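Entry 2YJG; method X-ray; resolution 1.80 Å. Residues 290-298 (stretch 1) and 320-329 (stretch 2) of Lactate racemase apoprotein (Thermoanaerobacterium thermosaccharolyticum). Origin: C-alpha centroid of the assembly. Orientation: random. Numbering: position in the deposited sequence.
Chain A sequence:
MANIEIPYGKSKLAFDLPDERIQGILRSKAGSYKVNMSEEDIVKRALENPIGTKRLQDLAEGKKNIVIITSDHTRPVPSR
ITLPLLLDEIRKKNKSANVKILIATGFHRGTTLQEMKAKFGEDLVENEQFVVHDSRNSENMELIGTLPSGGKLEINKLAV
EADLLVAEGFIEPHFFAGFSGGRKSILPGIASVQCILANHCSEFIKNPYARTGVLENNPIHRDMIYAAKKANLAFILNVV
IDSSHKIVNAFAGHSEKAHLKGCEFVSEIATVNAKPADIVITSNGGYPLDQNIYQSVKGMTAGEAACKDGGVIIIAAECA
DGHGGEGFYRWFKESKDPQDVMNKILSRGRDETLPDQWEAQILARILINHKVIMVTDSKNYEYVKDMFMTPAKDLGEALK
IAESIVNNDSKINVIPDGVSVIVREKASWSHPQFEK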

# COMPACT_ATOMS: atom_id res chain seq x y z
N ASP A 290 13.75 -2.26 -24.97
CA ASP A 290 13.61 -1.77 -26.36
C ASP A 290 12.21 -1.27 -26.69
O ASP A 290 11.78 -1.31 -27.84
N GLN A 291 11.54 -0.69 -25.68
CA GLN A 291 10.12 -0.37 -25.84
C GLN A 291 9.82 0.86 -26.67
O GLN A 291 8.69 1.06 -27.10
N ASN A 292 10.82 1.68 -26.92
CA ASN A 292 10.63 2.88 -27.75
C ASN A 292 11.95 3.35 -28.33
O ASN A 292 13.03 2.94 -27.87
N ILE A 293 11.84 4.16 -29.39
CA ILE A 293 12.99 4.75 -30.08
C ILE A 293 13.91 5.53 -29.15
O ILE A 293 15.14 5.34 -29.22
N TYR A 294 13.30 6.31 -28.26
CA TYR A 294 14.01 7.07 -27.23
C TYR A 294 15.04 6.15 -26.52
O TYR A 294 16.22 6.48 -26.42
N GLN A 295 14.60 5.01 -26.04
CA GLN A 295 15.48 4.08 -25.32
C GLN A 295 16.54 3.50 -26.24
O GLN A 295 17.65 3.23 -25.83
N SER A 296 16.18 3.29 -27.49
CA SER A 296 17.08 2.62 -28.46
C SER A 296 18.33 3.41 -28.86
O SER A 296 19.32 2.82 -29.33
N VAL A 297 18.31 4.72 -28.63
CA VAL A 297 19.54 5.51 -28.73
C VAL A 297 20.66 4.93 -27.85
O VAL A 297 21.81 5.05 -28.21
N LYS A 298 20.34 4.31 -26.72
CA LYS A 298 21.37 3.67 -25.85
C LYS A 298 22.21 2.58 -26.56
O LYS A 298 23.47 2.68 -26.63
N ALA A 320 7.73 -1.11 -29.39
CA ALA A 320 6.28 -1.34 -29.36
C ALA A 320 5.51 -0.09 -28.97
O ALA A 320 4.37 0.06 -29.39
N ASP A 321 6.11 0.76 -28.12
CA ASP A 321 5.48 1.99 -27.66
C ASP A 321 5.77 3.22 -28.51
O ASP A 321 5.32 4.32 -28.14
N GLY A 322 6.41 3.05 -29.66
CA GLY A 322 6.56 4.13 -30.61
C GLY A 322 7.83 4.91 -30.33
O GLY A 322 8.83 4.30 -29.92
N HIS A 323 7.82 6.24 -30.51
CA HIS A 323 9.07 7.02 -30.45
C HIS A 323 9.55 7.31 -29.06
O HIS A 323 10.71 7.60 -28.91
N GLY A 324 8.69 7.18 -28.05
CA GLY A 324 9.09 7.40 -26.68
C GLY A 324 9.22 8.85 -26.17
O GLY A 324 9.67 9.07 -25.01
N GLY A 325 8.83 9.81 -26.98
CA GLY A 325 8.82 11.19 -26.58
C GLY A 325 8.55 12.17 -27.68
O GLY A 325 9.26 12.25 -28.67
N GLU A 326 7.47 12.92 -27.52
CA GLU A 326 7.08 13.84 -28.57
C GLU A 326 8.17 14.85 -28.84
O GLU A 326 8.45 15.18 -29.97
N GLY A 327 8.75 15.40 -27.79
CA GLY A 327 9.81 16.43 -27.95
C GLY A 327 11.05 15.84 -28.65
O GLY A 327 11.57 16.39 -29.62
N PHE A 328 11.46 14.66 -28.17
CA PHE A 328 12.54 13.89 -28.81
C PHE A 328 12.27 13.78 -30.28
O PHE A 328 13.13 14.09 -31.08
N TYR A 329 11.05 13.35 -30.65
CA TYR A 329 10.68 13.13 -32.04
C TYR A 329 10.68 14.43 -32.88
O TYR A 329 11.20 14.48 -34.01

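The contact between residues 290-298 and 320-329 of this racemase apoprotein illustrates how a glycine-rich loop can be pinned to the start of a helix by main-chain hydrogen bonds while one aromatic side chain closes the apolar end. Three bonds fix the register: Asp321 N donates to Gln291 O (2.8 Å), Ile293 N to Gly322 O (3.1 Å) and Tyr294 N to His323 O (3.0 Å). The last two use amides in the first turn of the helix, which lack acceptors one turn earlier.

Asn292 caps that helix. Its side chain, chi1 p, points toward the loop yet turns OD1 onto Gln295 N (2.8 Å), and its CG lies 3.5 Å from Gly324 CA. Such closeness leaves no room for a side chain at position 324: an ideal CB would sit 2.4 Å from Asn292 CG and 2.7 Å from Tyr294 CB, and the positive phi also favours glycine. His323 points its CB away from the helix, and its p rotamer lets ND1 accept from Gly325 N (3.1 Å), bracing the loop from within.

The apolar end centres on Phe328, chi1 t, which points toward the first stretch. Tyr294, also t, presents its ring edge to the Phe328 face, with centroids 5.3 Å apart, planes at 73° and Tyr294 CD2 3.8 Å from Phe328 CG. Ile293 (m, then t) brings CG2 to 4.0 Å from Phe328 CE2, and Val297, t, places CG2 3.7 Å from Phe328 CZ.

Toward the other end the side-chain packing becomes polar, and Asp321 is exposed. Gln291, chi1 p and then extended, carries NE2 to 3.5 Å from Asp321 OD2, whose side chain is in the m rotamer. The O of water 1 joins the stretches here, donating to Asp290 OD1 at 3.1 Å and accepting from Ala320 N at 3.3 Å.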

# COMPACT_ATOMS: atom_id res chain seq x y z
CB ASP A 290 14.10 -2.83 -27.39
CG ASP A 290 13.09 -3.99 -27.63
OD1 ASP A 290 12.13 -4.17 -26.86
OD2 ASP A 290 13.28 -4.76 -28.58
CB GLN A 291 9.37 -0.30 -24.50
CG GLN A 291 9.83 0.68 -23.55
CD GLN A 291 9.20 0.58 -22.14
OE1 GLN A 291 9.58 1.35 -21.26
NE2 GLN A 291 8.28 -0.36 -21.93
CB ASN A 292 9.89 3.97 -26.93
CG ASN A 292 10.64 4.41 -25.73
OD1 ASN A 292 11.83 4.70 -25.83
ND2 ASN A 292 9.97 4.46 -24.55
CB ILE A 293 12.62 5.55 -31.33
CG1 ILE A 293 11.74 4.71 -32.24
CG2 ILE A 293 13.89 5.95 -32.10
CD1 ILE A 293 11.27 5.48 -33.50
CB TYR A 294 12.97 7.63 -26.26
CG TYR A 294 13.51 8.58 -25.22
CD1 TYR A 294 14.12 8.10 -24.09
CD2 TYR A 294 13.39 9.97 -25.37
CE1 TYR A 294 14.63 8.97 -23.11
CE2 TYR A 294 13.86 10.84 -24.38
CZ TYR A 294 14.47 10.34 -23.27
OH TYR A 294 14.95 11.20 -22.32
CB GLN A 295 14.69 2.93 -24.67
CG GLN A 295 13.91 3.32 -23.44
CD GLN A 295 14.73 3.95 -22.40
OE1 GLN A 295 15.84 3.50 -22.09
NE2 GLN A 295 14.19 5.03 -21.81
CB SER A 296 16.31 2.25 -29.72
OG SER A 296 16.16 3.38 -30.60
CB VAL A 297 19.27 6.98 -28.40
CG1 VAL A 297 20.57 7.90 -28.60
CG2 VAL A 297 18.09 7.51 -29.25
CB LYS A 298 20.76 3.16 -24.58
CG LYS A 298 20.08 4.29 -23.72
CD LYS A 298 19.30 3.73 -22.60
CE LYS A 298 18.74 4.82 -21.68
NZ LYS A 298 18.03 4.23 -20.46
CB ALA A 320 5.96 -2.47 -28.33
CB ASP A 321 5.85 2.25 -26.20
CG ASP A 321 5.34 1.15 -25.27
OD1 ASP A 321 4.34 0.49 -25.60
OD2 ASP A 321 5.90 0.98 -24.19
CB HIS A 323 9.05 8.32 -31.27
CG HIS A 323 7.84 9.18 -31.03
ND1 HIS A 323 7.48 9.64 -29.78
CD2 HIS A 323 6.91 9.67 -31.90
CE1 HIS A 323 6.35 10.33 -29.88
NE2 HIS A 323 5.99 10.37 -31.15
CB GLU A 326 5.78 14.59 -28.17
CG GLU A 326 4.54 13.75 -28.20
CD GLU A 326 4.13 13.34 -29.63
OE1 GLU A 326 4.42 14.09 -30.59
OE2 GLU A 326 3.51 12.26 -29.78
CB PHE A 328 12.59 12.50 -28.13
CG PHE A 328 13.46 11.48 -28.85
CD1 PHE A 328 14.83 11.66 -28.96
CD2 PHE A 328 12.90 10.28 -29.30
CE1 PHE A 328 15.63 10.67 -29.58
CE2 PHE A 328 13.67 9.30 -29.90
CZ PHE A 328 15.03 9.49 -30.06
CB TYR A 329 9.30 12.50 -32.03
CG TYR A 329 8.62 12.34 -33.35
CD1 TYR A 329 9.22 11.65 -34.39
CD2 TYR A 329 7.32 12.88 -33.55
CE1 TYR A 329 8.55 11.49 -35.62
CE2 TYR A 329 6.66 12.69 -34.76
CZ TYR A 329 7.27 11.97 -35.78
OH TYR A 329 6.60 11.82 -36.99
O HOH W 1 9.24 -3.28 -27.43